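PDB 3UP9: lipoprotein from Actinomyces odontolyticus, which probably binds L-methionine as the substrate-binding lipoprotein of an uptake system. Local coordinates for residues A59-T64 with E83-E88; N202-K207 with K218-L223. One frame throughout, in Å; residues are numbered along the deposited sequence.

Overall arrangement
Contact 1 joins two strands of one mixed sheet, 59-64 and 86-87, and contact 2 sets strand 201-207 of that same sheet against helix 213-223. Their centres are about 8 Å apart. Strand 201-207 pairs antiparallel with both 59-64 and 86-87, so it bridges the two halves of contact 1; N60 N to V205 O and H86 O to N202 N, each at 2.8 Å, are probable hydrogen bonds linking the contacts. Along the chain contact 1 closes before contact 2 opens. Both reach the selenomethionine, contact 1 through Y62, Q63, T64 and E88 and contact 2 through N202. The sheet thus carries ligand-binding residues while a helix packs on it further from the pocket.

Contact 1: A59-T64 with E83-E88. With MSE (selenomethionine), chain B.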
loop_
_atom_site.group_PDB
_atom_site.type_symbol
_atom_site.label_atom_id
_atom_site.label_comp_id
_atom_site.label_asym_id
_atom_site.label_seq_id
_atom_site.Cartn_x
_atom_site.Cartn_y
_atom_site.Cartn_z
ATOM N N ALA A 59 2.545 3.581 -16.474
ATOM C CA ALA A 59 1.701 2.866 -15.510
ATOM C C ALA A 59 2.356 3.062 -14.160
ATOM O O ALA A 59 3.506 3.430 -14.102
ATOM C CB ALA A 59 1.559 1.375 -15.850
ATOM N N ASN A 60 1.633 2.864 -13.074
ATOM C CA ASN A 60 2.269 2.696 -11.762
ATOM C C ASN A 60 1.668 1.466 -11.082
ATOM O O ASN A 60 0.586 1.010 -11.422
ATOM C CB ASN A 60 2.269 3.971 -10.863
ATOM C CG ASN A 60 0.875 4.455 -10.471
ATOM O OD1 ASN A 60 0.001 3.648 -10.149
ATOM N ND2 ASN A 60 0.678 5.794 -10.466
ATOM N N PHE A 61 2.421 0.918 -10.149
ATOM C CA PHE A 61 2.018 -0.266 -9.412
ATOM C C PHE A 61 2.457 -0.065 -7.962
ATOM O O PHE A 61 3.592 -0.360 -7.604
ATOM C CB PHE A 61 2.603 -1.556 -10.031
ATOM C CG PHE A 61 2.313 -2.784 -9.233
ATOM C CD1 PHE A 61 1.027 -3.033 -8.741
ATOM C CD2 PHE A 61 3.335 -3.688 -8.938
ATOM C CE1 PHE A 61 0.770 -4.177 -7.984
ATOM C CE2 PHE A 61 3.084 -4.847 -8.193
ATOM C CZ PHE A 61 1.803 -5.085 -7.698
ATOM N N TYR A 62 1.560 0.531 -7.165
ATOM C CA TYR A 62 1.863 0.870 -5.772
ATOM C C TYR A 62 0.631 1.089 -4.905
ATOM O O TYR A 62 0.774 1.156 -3.720
ATOM C CB TYR A 62 2.730 2.138 -5.694
ATOM C CG TYR A 62 1.965 3.442 -5.749
ATOM C CD1 TYR A 62 1.477 3.937 -6.948
ATOM C CD2 TYR A 62 1.732 4.178 -4.610
ATOM C CE1 TYR A 62 0.764 5.131 -7.014
ATOM C CE2 TYR A 62 1.022 5.346 -4.672
ATOM C CZ TYR A 62 0.518 5.818 -5.873
ATOM O OH TYR A 62 -0.173 7.009 -5.913
ATOM N N GLN A 63 -0.559 1.229 -5.501
ATOM C CA GLN A 63 -1.705 1.716 -4.778
ATOM C C GLN A 63 -2.876 0.712 -4.713
ATOM O O GLN A 63 -2.960 -0.226 -5.503
ATOM C CB GLN A 63 -2.134 3.072 -5.327
ATOM C CG GLN A 63 -3.020 3.039 -6.534
ATOM C CD GLN A 63 -3.083 4.378 -7.210
ATOM O OE1 GLN A 63 -3.725 5.284 -6.703
ATOM N NE2 GLN A 63 -2.422 4.508 -8.356
ATOM N N THR A 64 -3.727 0.921 -3.722
ATOM C CA THR A 64 -4.835 0.073 -3.400
ATOM C C THR A 64 -6.026 0.691 -4.098
ATOM O O THR A 64 -6.028 1.858 -4.440
ATOM C CB THR A 64 -5.087 -0.026 -1.852
ATOM O OG1 THR A 64 -5.437 1.289 -1.310
ATOM C CG2 THR A 64 -3.848 -0.591 -1.093
ATOM N N GLU A 83 -6.935 -5.729 -12.146
ATOM C CA GLU A 83 -7.335 -6.638 -11.080
ATOM C C GLU A 83 -6.361 -6.625 -9.898
ATOM O O GLU A 83 -5.185 -6.454 -10.071
ATOM C CB GLU A 83 -7.328 -8.057 -11.610
ATOM C CG GLU A 83 -8.420 -8.420 -12.574
ATOM C CD GLU A 83 -8.331 -9.882 -13.018
ATOM O OE1 GLU A 83 -8.487 -10.762 -12.125
ATOM O OE2 GLU A 83 -8.113 -10.118 -14.245
ATOM N N GLY A 84 -6.856 -6.914 -8.715
ATOM C CA GLY A 84 -6.046 -7.076 -7.523
ATOM C C GLY A 84 -4.906 -8.039 -7.756
ATOM O O GLY A 84 -5.076 -9.160 -8.256
ATOM N N ILE A 85 -3.730 -7.578 -7.432
ATOM C CA ILE A 85 -2.548 -8.429 -7.477
ATOM C C ILE A 85 -2.219 -9.034 -6.102
ATOM O O ILE A 85 -2.071 -10.236 -5.990
ATOM C CB ILE A 85 -1.346 -7.659 -8.067
ATOM C CG1 ILE A 85 -1.767 -7.240 -9.485
ATOM C CG2 ILE A 85 -0.014 -8.519 -8.039
ATOM C CD1 ILE A 85 -1.070 -5.967 -9.898
ATOM N N HIS A 86 -2.108 -8.187 -5.091
ATOM C CA HIS A 86 -1.825 -8.622 -3.760
ATOM C C HIS A 86 -2.357 -7.649 -2.734
ATOM O O HIS A 86 -2.647 -6.502 -3.042
ATOM C CB HIS A 86 -0.332 -8.757 -3.559
ATOM C CG HIS A 86 0.401 -7.441 -3.552
ATOM N ND1 HIS A 86 0.938 -6.923 -4.648
ATOM C CD2 HIS A 86 0.656 -6.551 -2.531
ATOM C CE1 HIS A 86 1.513 -5.742 -4.348
ATOM N NE2 HIS A 86 1.351 -5.528 -3.050
ATOM N N LEU A 87 -2.503 -8.170 -1.515
ATOM C CA LEU A 87 -2.861 -7.456 -0.343
ATOM C C LEU A 87 -1.649 -7.382 0.588
ATOM O O LEU A 87 -0.880 -8.360 0.713
ATOM C CB LEU A 87 -4.003 -8.233 0.348
ATOM C CG LEU A 87 -4.542 -7.758 1.676
ATOM C CD1 LEU A 87 -5.364 -6.504 1.377
ATOM C CD2 LEU A 87 -5.389 -8.882 2.307
ATOM N N GLU A 88 -1.483 -6.220 1.221
ATOM C CA GLU A 88 -0.525 -6.008 2.314
ATOM C C GLU A 88 -1.296 -5.690 3.582
ATOM O O GLU A 88 -1.718 -4.541 3.732
ATOM C CB GLU A 88 0.390 -4.813 2.022
ATOM C CG GLU A 88 1.497 -5.015 1.003
ATOM C CD GLU A 88 1.875 -3.708 0.315
ATOM O OE1 GLU A 88 1.953 -2.666 0.999
ATOM O OE2 GLU A 88 2.057 -3.692 -0.926
HETATM N N MSE B 300 1.212 -0.737 -0.639
HETATM C CA MSE B 300 0.187 -0.048 0.175
HETATM C C MSE B 300 -0.838 -0.985 0.765
HETATM O O MSE B 300 -1.188 -2.012 0.125
HETATM O OXT MSE B 300 -1.297 -0.678 1.877
HETATM C CB MSE B 300 -0.534 0.977 -0.663
HETATM C CG MSE B 300 -1.544 1.861 0.134
HETATM SE SE MSE B 300 -2.410 3.104 -1.040
HETATM C CE MSE B 300 -0.882 4.086 -1.882
#
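The ring of F61 reaches across from strand 59-64 to meet I85 and H86, with CE1 3.2 Å from I85 CD1 and CZ 3.4 Å from H86 CE1. CG of F61 lies anti to the backbone N (chi1 175°), which carries the ring out from its strand to the other segment. I85 comes from the opposite direction, and its CD1 approaches the phenyl ring obliquely. F61 and H86 meet rim to rim: their planes stand at 84°, the centroids are 5.5 Å apart, and F61 CZ lies at the imidazole edge, near its plane. H18 of helix 15-28 touches both rings, edge-to-face with F61.

The imidazole passes the contact on to the ligand. H86 NE2 donates to E88 OE2 over 2.9 Å at 155°, the oxygen lying almost in the ring plane and using its anti lone pair. The other carboxylate oxygen, E88 OE1, takes the ligand amine N at 2.6 Å and also accepts the backbone N-H of N176. Strand 59-64 turns different groups to the same ligand: T64 CG2 lies 3.3 Å from its carboxylate O, and Y62 CE2 is 3.6 Å from its methyl CE, in an oblique approach. Q63 CB sits 3.7 Å above the centre of the Y62 ring. With a glutamine in place of E88, one oxygen would have to serve both the ligand amine and H86 NE2, so one of them would probably lose its acceptor, and the amine the charge facing it.

Chemically, the contact grades from apolar to polar: I85 and H86 both pack on the F61 phenyl, and the imidazole NE2, next to the CE1 that meets the phenyl, binds a buried carboxylate. With H86 and N176 orienting E88, its negative charge is probably stabilised opposite the amino group, consistent with recognition of a free amino acid.

Contact 2: N202-K207 with K218-L223; sequences NVLVWK and KLEKLL. With MSE (selenomethionine), chain B.
L204 points from the strand at the helix: its CD1 lies 3.8 Å from L219 CD2 and 4.1 Å from L223 CD1. The L204 and L223 side chains cross at about a right angle, whereas L219 meets L204 obliquely. With chi1 at -176°, L204 swings its CG away from its own N and holds the CD1 methyl toward L219 and L223.

Beside this apolar patch E220, bent at chi2, runs alongside L204 and places OE1 near its CB. A water bridges the two segments, accepting from L204 N at 2.8 Å and donating to E220 OE1 at 2.7 Å. The other oxygen, OE2, accepts the backbone N-H of E83, so E220 also ties the helix to the 83-88 segment. Further out, L223 rests on F61 and on I21 and I25 of helix 15-28.

At the strand's start, N202 ND2 donates to the ligand's carboxylate O over 2.9 Å at 153°, and H86 O and H18 NE2 hold the same amide. The axes of strand segment 202-207 and helix segment 218-223 approach to 9.8 Å and run antiparallel at 173°, a helix returning along the strand before it, as in the alpha/beta lobes of periplasmic-binding-protein folds.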
loop_
_atom_site.group_PDB
_atom_site.type_symbol
_atom_site.label_atom_id
_atom_site.label_comp_id
_atom_site.label_asym_id
_atom_site.label_seq_id
_atom_site.Cartn_x
_atom_site.Cartn_y
_atom_site.Cartn_z
ATOM N N ASN A 202 -3.882 -4.238 -4.176
ATOM C CA ASN A 202 -2.971 -3.426 -4.961
ATOM C C ASN A 202 -3.072 -3.681 -6.465
ATOM O O ASN A 202 -3.011 -4.802 -6.912
ATOM C CB ASN A 202 -1.523 -3.707 -4.525
ATOM C CG ASN A 202 -1.183 -3.092 -3.199
ATOM O OD1 ASN A 202 -0.506 -2.047 -3.143
ATOM N ND2 ASN A 202 -1.606 -3.761 -2.113
ATOM N N VAL A 203 -3.173 -2.612 -7.245
ATOM C CA VAL A 203 -3.490 -2.705 -8.660
ATOM C C VAL A 203 -2.522 -1.931 -9.538
ATOM O O VAL A 203 -1.878 -0.983 -9.087
ATOM C CB VAL A 203 -4.981 -2.250 -8.912
ATOM C CG1 VAL A 203 -5.943 -3.308 -8.368
ATOM C CG2 VAL A 203 -5.248 -0.891 -8.293
ATOM N N LEU A 204 -2.415 -2.385 -10.794
ATOM C CA LEU A 204 -1.683 -1.677 -11.871
ATOM C C LEU A 204 -2.611 -0.551 -12.307
ATOM O O LEU A 204 -3.812 -0.791 -12.475
ATOM C CB LEU A 204 -1.373 -2.610 -13.082
ATOM C CG LEU A 204 -0.529 -1.976 -14.189
ATOM C CD1 LEU A 204 0.931 -1.840 -13.818
ATOM C CD2 LEU A 204 -0.632 -2.832 -15.439
ATOM N N VAL A 205 -2.099 0.673 -12.416
ATOM C CA VAL A 205 -2.933 1.831 -12.811
ATOM C C VAL A 205 -2.231 2.481 -13.965
ATOM O O VAL A 205 -1.014 2.580 -13.969
ATOM C CB VAL A 205 -3.213 2.835 -11.635
ATOM C CG1 VAL A 205 -3.964 4.081 -12.103
ATOM C CG2 VAL A 205 -3.899 2.138 -10.474
ATOM N N TRP A 206 -3.010 2.884 -14.960
ATOM C CA TRP A 206 -2.525 3.637 -16.101
ATOM C C TRP A 206 -3.540 4.722 -16.495
ATOM O O TRP A 206 -4.658 4.803 -15.964
ATOM C CB TRP A 206 -2.198 2.665 -17.249
ATOM C CG TRP A 206 -3.397 1.934 -17.806
ATOM C CD1 TRP A 206 -4.195 2.331 -18.876
ATOM C CD2 TRP A 206 -4.027 0.704 -17.298
ATOM N NE1 TRP A 206 -5.227 1.474 -19.055
ATOM C CE2 TRP A 206 -5.188 0.464 -18.152
ATOM C CE3 TRP A 206 -3.773 -0.188 -16.228
ATOM C CZ2 TRP A 206 -6.025 -0.643 -17.974
ATOM C CZ3 TRP A 206 -4.626 -1.287 -16.057
ATOM C CH2 TRP A 206 -5.732 -1.501 -16.910
ATOM N N LYS A 207 -3.163 5.585 -17.425
ATOM C CA LYS A 207 -4.003 6.730 -17.782
ATOM C C LYS A 207 -4.908 6.285 -18.929
ATOM O O LYS A 207 -4.444 5.601 -19.844
ATOM C CB LYS A 207 -3.128 7.916 -18.184
ATOM C CG LYS A 207 -3.793 9.271 -18.107
ATOM C CD LYS A 207 -2.727 10.345 -18.125
ATOM C CE LYS A 207 -3.190 11.619 -18.808
ATOM N NZ LYS A 207 -3.566 12.632 -17.799
ATOM N N LYS A 218 -0.517 -6.606 -21.606
ATOM C CA LYS A 218 0.451 -7.725 -21.424
ATOM C C LYS A 218 1.062 -7.752 -19.988
ATOM O O LYS A 218 1.104 -8.799 -19.382
ATOM C CB LYS A 218 1.526 -7.767 -22.529
ATOM C CG LYS A 218 1.022 -8.222 -23.912
ATOM C CD LYS A 218 2.020 -7.936 -25.059
ATOM C CE LYS A 218 1.462 -8.402 -26.400
ATOM N NZ LYS A 218 2.516 -8.783 -27.379
ATOM N N LEU A 219 1.460 -6.598 -19.448
ATOM C CA LEU A 219 1.980 -6.493 -18.093
ATOM C C LEU A 219 0.908 -6.899 -17.079
ATOM O O LEU A 219 1.167 -7.694 -16.130
ATOM C CB LEU A 219 2.514 -5.054 -17.825
ATOM C CG LEU A 219 3.003 -4.725 -16.416
ATOM C CD1 LEU A 219 4.074 -5.722 -16.030
ATOM C CD2 LEU A 219 3.476 -3.276 -16.324
ATOM N N GLU A 220 -0.313 -6.404 -17.268
ATOM C CA GLU A 220 -1.428 -6.870 -16.428
ATOM C C GLU A 220 -1.535 -8.428 -16.408
ATOM O O GLU A 220 -1.634 -9.037 -15.336
ATOM C CB GLU A 220 -2.747 -6.212 -16.880
ATOM C CG GLU A 220 -4.032 -6.754 -16.216
ATOM C CD GLU A 220 -4.104 -6.475 -14.712
ATOM O OE1 GLU A 220 -3.322 -5.632 -14.186
ATOM O OE2 GLU A 220 -4.968 -7.077 -14.059
ATOM N N LYS A 221 -1.518 -9.070 -17.578
ATOM C CA LYS A 221 -1.603 -10.520 -17.658
ATOM C C LYS A 221 -0.401 -11.177 -16.913
ATOM O O LYS A 221 -0.611 -12.078 -16.090
ATOM C CB LYS A 221 -1.764 -10.951 -19.115
ATOM C CG LYS A 221 -1.647 -12.435 -19.357
ATOM C CD LYS A 221 -2.585 -12.957 -20.435
ATOM C CE LYS A 221 -2.626 -14.502 -20.380
ATOM N NZ LYS A 221 -4.003 -15.095 -20.420
ATOM N N LEU A 222 0.821 -10.639 -17.081
ATOM C CA LEU A 222 2.005 -11.172 -16.377
ATOM C C LEU A 222 1.917 -11.036 -14.820
ATOM O O LEU A 222 2.237 -11.981 -14.067
ATOM C CB LEU A 222 3.317 -10.564 -16.947
ATOM C CG LEU A 222 3.638 -10.774 -18.431
ATOM C CD1 LEU A 222 4.925 -10.046 -18.770
ATOM C CD2 LEU A 222 3.680 -12.247 -18.848
ATOM N N LEU A 223 1.437 -9.881 -14.346
ATOM C CA LEU A 223 1.216 -9.625 -12.911
ATOM C C LEU A 223 0.178 -10.539 -12.246
ATOM O O LEU A 223 0.190 -10.674 -11.040
ATOM C CB LEU A 223 0.814 -8.169 -12.684
ATOM C CG LEU A 223 1.889 -7.101 -12.528
ATOM C CD1 LEU A 223 1.252 -5.730 -12.726
ATOM C CD2 LEU A 223 2.571 -7.211 -11.179
HETATM N N MSE B 300 1.212 -0.737 -0.639
HETATM C CA MSE B 300 0.187 -0.048 0.175
HETATM C C MSE B 300 -0.838 -0.985 0.765
HETATM O O MSE B 300 -1.188 -2.012 0.125
HETATM O OXT MSE B 300 -1.297 -0.678 1.877
HETATM C CB MSE B 300 -0.534 0.977 -0.663
HETATM C CG MSE B 300 -1.544 1.861 0.134
HETATM SE SE MSE B 300 -2.410 3.104 -1.040
HETATM C CE MSE B 300 -0.882 4.086 -1.882
HETATM O O HOH W 1 -3.645 -4.789 -11.656
#